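Local coordinates for GCN5-related N-acetyltransferase (Ralstonia eutropha JMP134, PDB 2Q0Y), which probably transfers acyl groups, most likely acetyl from acetyl-CoA, as a member of the GCN5-related N-acetyltransferase (GNAT) family, at residues 4-9 and 54-59; 66-71 and 107-112. All blocks are in the same frame, centred on the assembly; numbering follows the deposited sequence.

Contacts 1 and 2 both rest on one mixed beta sheet and are joined through it, because strands 54-60 and 63-74 are neighbours, with Phe54 bonded to Leu70 and Met58 to Ala66 through their backbones. Contact 1 (4-9 with 54-59) forms the sheet's margin, where strand 2-6 is one of the two outermost strands within the chain; it lies near the surface and combines backbone hydrogen bonds with a salt bridge and a magnesium ligand. Contact 2 (66-71 with 107-112), deeper and fully buried, sets helix 104-118 against one face of the sheet by apolar packing alone. Their centres lie about 8 Å apart, and Trp56 of contact 1 reaches Arg111 on that helix.

Contact 1 of 2, residues 4-9 and 54-59; sequences CRPLCI and FGWVME. With MG (magnesium ion), chain D.
Arg5 and Glu59 form a salt bridge in which Arg5 NE donates to Glu59 OE2 at 2.9 Å. The oxygen lies at the edge of the guanidinium, near its plane, but is itself met from above the carboxylate, the two planes standing 83° apart. NH2 adds a weak bond to the same oxygen, which also accepts from a water at 2.6 Å. With CG between the backbone N and the carbonyl carbon (chi1 65°), the Arg5 chain then runs extended to NE beside Val57, whose CB lies over the centre of one guanidinium face. NH1 bonds Pro6 O and forms a salt bridge with Asp11.

Behind this group the antiparallel backbones are joined by Arg5 N to Val57 O and by Val57 N to Arg5 O (2.8 Å). Leu7 N continues the ladder to Gly55 O at 2.9 Å; Pro6, which has no N-H, fits the non-hydrogen-bonded pair with Trp56, where none is needed. Gly55 suits its place because its backbone angles would jam a CB against the preceding carbonyl.

On the Arg5 side of the sheet, Leu7 CD2 meets Val57 CG2 at 3.5 Å, the two side chains crossing at about a right angle. On the other side Cys4 SG touches Trp56 CB at 3.8 Å and lies obliquely to the indole, while Pro6 CB reaches Phe54 CE1 at 3.9 Å.

Beyond the strand, Cys8 SG binds magnesium at 2.6 Å together with Asp10. Asp11, which pairs with Arg5, also accepts from Cys8 N, so one carboxylate links the arginine to the backbone of the metal ligand. Placed between two acids, the positive guanidinium would help to keep both as carboxylates.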
loop_
_atom_site.group_PDB
_atom_site.type_symbol
_atom_site.label_atom_id
_atom_site.label_comp_id
_atom_site.label_asym_id
_atom_site.label_seq_id
_atom_site.Cartn_x
_atom_site.Cartn_y
_atom_site.Cartn_z
ATOM N N CYS A 4 0.953 11.168 26.567
ATOM C CA CYS A 4 1.396 10.540 25.343
ATOM C C CYS A 4 2.911 10.686 25.289
ATOM O O CYS A 4 3.461 11.681 25.803
ATOM C CB CYS A 4 0.726 11.246 24.194
ATOM S SG CYS A 4 1.011 10.543 22.615
ATOM N N ARG A 5 3.597 9.679 24.749
ATOM C CA ARG A 5 5.049 9.776 24.534
ATOM C C ARG A 5 5.431 9.099 23.217
ATOM O O ARG A 5 4.703 8.249 22.710
ATOM C CB ARG A 5 5.825 9.130 25.690
ATOM C CG ARG A 5 5.637 7.641 25.820
ATOM C CD ARG A 5 6.658 7.021 26.766
ATOM N NE ARG A 5 6.409 5.601 26.984
ATOM C CZ ARG A 5 6.707 4.631 26.118
ATOM N NH1 ARG A 5 7.323 4.886 24.969
ATOM N NH2 ARG A 5 6.417 3.378 26.427
ATOM N N PRO A 6 6.589 9.460 22.660
ATOM C CA PRO A 6 7.025 8.768 21.458
ATOM C C PRO A 6 7.397 7.316 21.766
ATOM O O PRO A 6 7.847 6.998 22.869
ATOM C CB PRO A 6 8.285 9.523 21.027
ATOM C CG PRO A 6 8.522 10.572 22.009
ATOM C CD PRO A 6 7.530 10.504 23.109
ATOM N N LEU A 7 7.209 6.442 20.783
ATOM C CA LEU A 7 7.719 5.093 20.850
ATOM C C LEU A 7 9.216 5.115 20.960
ATOM O O LEU A 7 9.870 6.029 20.435
ATOM C CB LEU A 7 7.388 4.362 19.549
ATOM C CG LEU A 7 6.169 3.507 19.321
ATOM C CD1 LEU A 7 6.375 2.866 17.940
ATOM C CD2 LEU A 7 5.962 2.458 20.371
ATOM N N CYS A 8 9.771 4.116 21.634
ATOM C CA CYS A 8 11.207 3.937 21.696
ATOM C C CYS A 8 11.552 2.476 21.460
ATOM O O CYS A 8 10.668 1.627 21.338
ATOM C CB CYS A 8 11.753 4.398 23.040
ATOM S SG CYS A 8 11.260 3.401 24.403
ATOM N N ILE A 9 12.845 2.173 21.398
ATOM C CA ILE A 9 13.269 0.809 21.078
ATOM C C ILE A 9 12.789 -0.208 22.116
ATOM O O ILE A 9 12.579 -1.375 21.804
ATOM C CB ILE A 9 14.801 0.702 20.858
ATOM C CG1 ILE A 9 15.573 1.084 22.126
ATOM C CG2 ILE A 9 15.229 1.581 19.697
ATOM C CD1 ILE A 9 17.080 0.843 22.025
ATOM N N PHE A 54 7.907 4.482 13.569
ATOM C CA PHE A 54 7.811 5.470 14.619
ATOM C C PHE A 54 6.369 5.411 15.145
ATOM O O PHE A 54 5.542 4.661 14.648
ATOM C CB PHE A 54 8.199 6.861 14.092
ATOM C CG PHE A 54 8.087 7.962 15.131
ATOM C CD1 PHE A 54 8.965 8.021 16.214
ATOM C CD2 PHE A 54 7.080 8.934 15.037
ATOM C CE1 PHE A 54 8.852 9.040 17.189
ATOM C CE2 PHE A 54 6.960 9.943 16.012
ATOM C CZ PHE A 54 7.852 9.984 17.090
ATOM N N GLY A 55 6.077 6.160 16.188
ATOM C CA GLY A 55 4.717 6.237 16.666
ATOM C C GLY A 55 4.644 6.809 18.050
ATOM O O GLY A 55 5.608 7.428 18.543
ATOM N N TRP A 56 3.510 6.559 18.697
ATOM C CA TRP A 56 3.207 7.199 19.956
ATOM C C TRP A 56 2.536 6.195 20.870
ATOM O O TRP A 56 1.823 5.293 20.400
ATOM C CB TRP A 56 2.272 8.390 19.722
ATOM C CG TRP A 56 2.747 9.381 18.694
ATOM C CD1 TRP A 56 2.400 9.432 17.367
ATOM C CD2 TRP A 56 3.645 10.468 18.914
ATOM N NE1 TRP A 56 3.040 10.491 16.747
ATOM C CE2 TRP A 56 3.814 11.135 17.678
ATOM C CE3 TRP A 56 4.339 10.931 20.032
ATOM C CZ2 TRP A 56 4.640 12.257 17.541
ATOM C CZ3 TRP A 56 5.148 12.056 19.902
ATOM C CH2 TRP A 56 5.298 12.696 18.668
ATOM N N VAL A 57 2.745 6.364 22.168
ATOM C CA VAL A 57 2.149 5.514 23.195
ATOM C C VAL A 57 1.333 6.390 24.161
ATOM O O VAL A 57 1.805 7.436 24.597
ATOM C CB VAL A 57 3.251 4.751 23.961
ATOM C CG1 VAL A 57 2.679 3.907 25.068
ATOM C CG2 VAL A 57 4.075 3.880 22.979
HETATM N N MSE A 58 0.099 5.988 24.475
HETATM C CA MSE A 58 -0.688 6.650 25.519
HETATM C C MSE A 58 -0.558 5.874 26.828
HETATM O O MSE A 58 -0.773 4.656 26.871
HETATM C CB MSE A 58 -2.166 6.740 25.137
HETATM C CG MSE A 58 -2.990 7.634 26.031
HETATM SE SE MSE A 58 -2.588 9.519 25.659
HETATM C CE MSE A 58 -3.413 9.666 23.944
ATOM N N GLU A 59 -0.218 6.589 27.890
ATOM C CA GLU A 59 0.012 5.995 29.199
ATOM C C GLU A 59 -0.855 6.626 30.280
ATOM O O GLU A 59 -1.147 7.812 30.231
ATOM C CB GLU A 59 1.467 6.176 29.628
ATOM C CG GLU A 59 2.466 5.659 28.660
ATOM C CD GLU A 59 3.852 5.692 29.230
ATOM O OE1 GLU A 59 4.199 6.691 29.891
ATOM O OE2 GLU A 59 4.578 4.709 29.021
HETATM MG MG MG D . 13.224 3.660 26.056
HETATM O O HOH W 1 6.295 2.994 29.900
#

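Contact 2 of 2, residues 66-71 and 107-112; sequences AGIGLM and ALMNRA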
loop_
_atom_site.group_PDB
_atom_site.type_symbol
_atom_site.label_atom_id
_atom_site.label_comp_id
_atom_site.label_asym_id
_atom_site.label_seq_id
_atom_site.Cartn_x
_atom_site.Cartn_y
_atom_site.Cartn_z
ATOM N N ALA A 66 -2.329 2.213 25.144
ATOM C CA ALA A 66 -2.624 2.312 23.718
ATOM C C ALA A 66 -1.380 2.704 22.954
ATOM O O ALA A 66 -0.441 3.273 23.506
ATOM C CB ALA A 66 -3.710 3.333 23.463
ATOM N N GLY A 67 -1.397 2.437 21.656
ATOM C CA GLY A 67 -0.290 2.801 20.804
ATOM C C GLY A 67 -0.719 2.927 19.366
ATOM O O GLY A 67 -1.780 2.432 18.978
ATOM N N ILE A 68 0.120 3.590 18.583
ATOM C CA ILE A 68 -0.070 3.726 17.149
ATOM C C ILE A 68 1.296 3.697 16.475
ATOM O O ILE A 68 2.318 4.080 17.075
ATOM C CB ILE A 68 -0.868 5.005 16.805
ATOM C CG1 ILE A 68 -1.402 4.970 15.360
ATOM C CG2 ILE A 68 -0.023 6.262 17.088
ATOM C CD1 ILE A 68 -2.434 6.075 15.095
ATOM N N GLY A 69 1.314 3.196 15.244
ATOM C CA GLY A 69 2.538 3.130 14.451
ATOM C C GLY A 69 2.414 3.981 13.203
ATOM O O GLY A 69 1.316 4.126 12.651
ATOM N N LEU A 70 3.540 4.509 12.731
ATOM C CA LEU A 70 3.571 5.266 11.490
ATOM C C LEU A 70 4.880 5.062 10.737
ATOM O O LEU A 70 5.936 4.878 11.327
ATOM C CB LEU A 70 3.303 6.759 11.737
ATOM C CG LEU A 70 4.291 7.634 12.487
ATOM C CD1 LEU A 70 5.340 8.309 11.559
ATOM C CD2 LEU A 70 3.517 8.724 13.272
HETATM N N MSE A 71 4.756 5.071 9.419
HETATM C CA MSE A 71 5.868 4.921 8.508
HETATM C C MSE A 71 5.671 5.893 7.368
HETATM O O MSE A 71 4.564 6.361 7.125
HETATM C CB MSE A 71 5.906 3.499 7.961
HETATM C CG MSE A 71 5.926 2.422 9.033
HETATM SE SE MSE A 71 5.783 0.678 8.216
HETATM C CE MSE A 71 7.442 0.662 7.691
ATOM N N ALA A 107 -7.167 10.727 19.547
ATOM C CA ALA A 107 -5.981 11.473 19.984
ATOM C C ALA A 107 -4.694 10.942 19.345
ATOM O O ALA A 107 -3.867 11.718 18.858
ATOM C CB ALA A 107 -5.870 11.445 21.475
ATOM N N LEU A 108 -4.531 9.626 19.326
ATOM C CA LEU A 108 -3.381 9.009 18.668
ATOM C C LEU A 108 -3.403 9.235 17.160
ATOM O O LEU A 108 -2.367 9.517 16.560
ATOM C CB LEU A 108 -3.306 7.513 18.981
ATOM C CG LEU A 108 -2.895 7.174 20.418
ATOM C CD1 LEU A 108 -2.999 5.686 20.693
ATOM C CD2 LEU A 108 -1.491 7.653 20.705
HETATM N N MSE A 109 -4.577 9.131 16.543
HETATM C CA MSE A 109 -4.670 9.453 15.123
HETATM C C MSE A 109 -4.270 10.901 14.859
HETATM O O MSE A 109 -3.576 11.187 13.886
HETATM C CB MSE A 109 -6.068 9.194 14.593
HETATM C CG MSE A 109 -6.421 7.726 14.419
HETATM SE SE MSE A 109 -5.507 6.889 12.944
HETATM C CE MSE A 109 -6.277 7.901 11.452
ATOM N N ASN A 110 -4.708 11.813 15.714
ATOM C CA ASN A 110 -4.341 13.217 15.562
ATOM C C ASN A 110 -2.841 13.410 15.650
ATOM O O ASN A 110 -2.266 14.182 14.862
ATOM C CB ASN A 110 -5.025 14.085 16.630
ATOM C CG ASN A 110 -6.479 14.365 16.325
ATOM O OD1 ASN A 110 -6.905 14.350 15.182
ATOM N ND2 ASN A 110 -7.244 14.667 17.367
ATOM N N ARG A 111 -2.204 12.718 16.597
ATOM C CA ARG A 111 -0.744 12.790 16.721
ATOM C C ARG A 111 -0.037 12.258 15.474
ATOM O O ARG A 111 0.954 12.833 15.025
ATOM C CB ARG A 111 -0.216 12.019 17.927
ATOM C CG ARG A 111 -0.379 12.711 19.262
ATOM C CD ARG A 111 0.835 13.615 19.657
ATOM N NE ARG A 111 1.076 14.749 18.749
ATOM C CZ ARG A 111 0.247 15.789 18.560
ATOM N NH1 ARG A 111 -0.918 15.892 19.212
ATOM N NH2 ARG A 111 0.586 16.751 17.703
ATOM N N ALA A 112 -0.524 11.146 14.944
ATOM C CA ALA A 112 0.060 10.559 13.743
ATOM C C ALA A 112 -0.090 11.481 12.549
ATOM O O ALA A 112 0.879 11.706 11.809
ATOM C CB ALA A 112 -0.574 9.196 13.446
#
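Ile68 sits against the helix across a whole turn, its CG2 on Leu108 CB at 4.0 Å and its CD1 reaching past Leu108 O to Ala112 CB. Anti to the backbone N (chi1 -165°), CG1 starts the branch that ends in this CD1, which also meets the selenium of Met109, a selenomethionine, at 3.8 Å; the Ile68 and Met109 side chains cross at about a right angle. The Ile68 and Leu108 side chains pass antiparallel to one another, Ile68 running to the helix and Leu108 to the strand. Leu108 CD1 comes down on the strand, touching Ala66 CB and Gly67 N, each at 3.7 Å. The small Ala66 suits this place, for its single methyl lets the leucine tip approach the strand.

Farther along, Leu70 CD2 lies 3.9 Å from Ala112 CA. Ala112 presents only a methyl to the strand, and this short side chain lets Ile68 and Leu70 both approach the helix there. The Leu108 carbonyl that Ile68 CD1 touches is already bonded to Ala112 N within the helix, so apolar carbon can cover it.

Gly67 and Gly69 place no side chain on the far face. Their backbones bond to Tyr94 and Leu91 of strand 86-95, whereas Ile68 bonds to Trp56 on the other flank, which fixes the strand between two neighbours. Ile90 and Leu93 of strand 86-95 extend the apolar bed under Ala112 and Leu108, and Met139 and Trp141 cover Met109.

The axes of segments 66-71 and 107-112 come within 8.6 Å at 26°, running in roughly the same direction. This is the alpha/beta packing of the GNAT fold, in which the helix following the central antiparallel strands is laid over one face of the sheet.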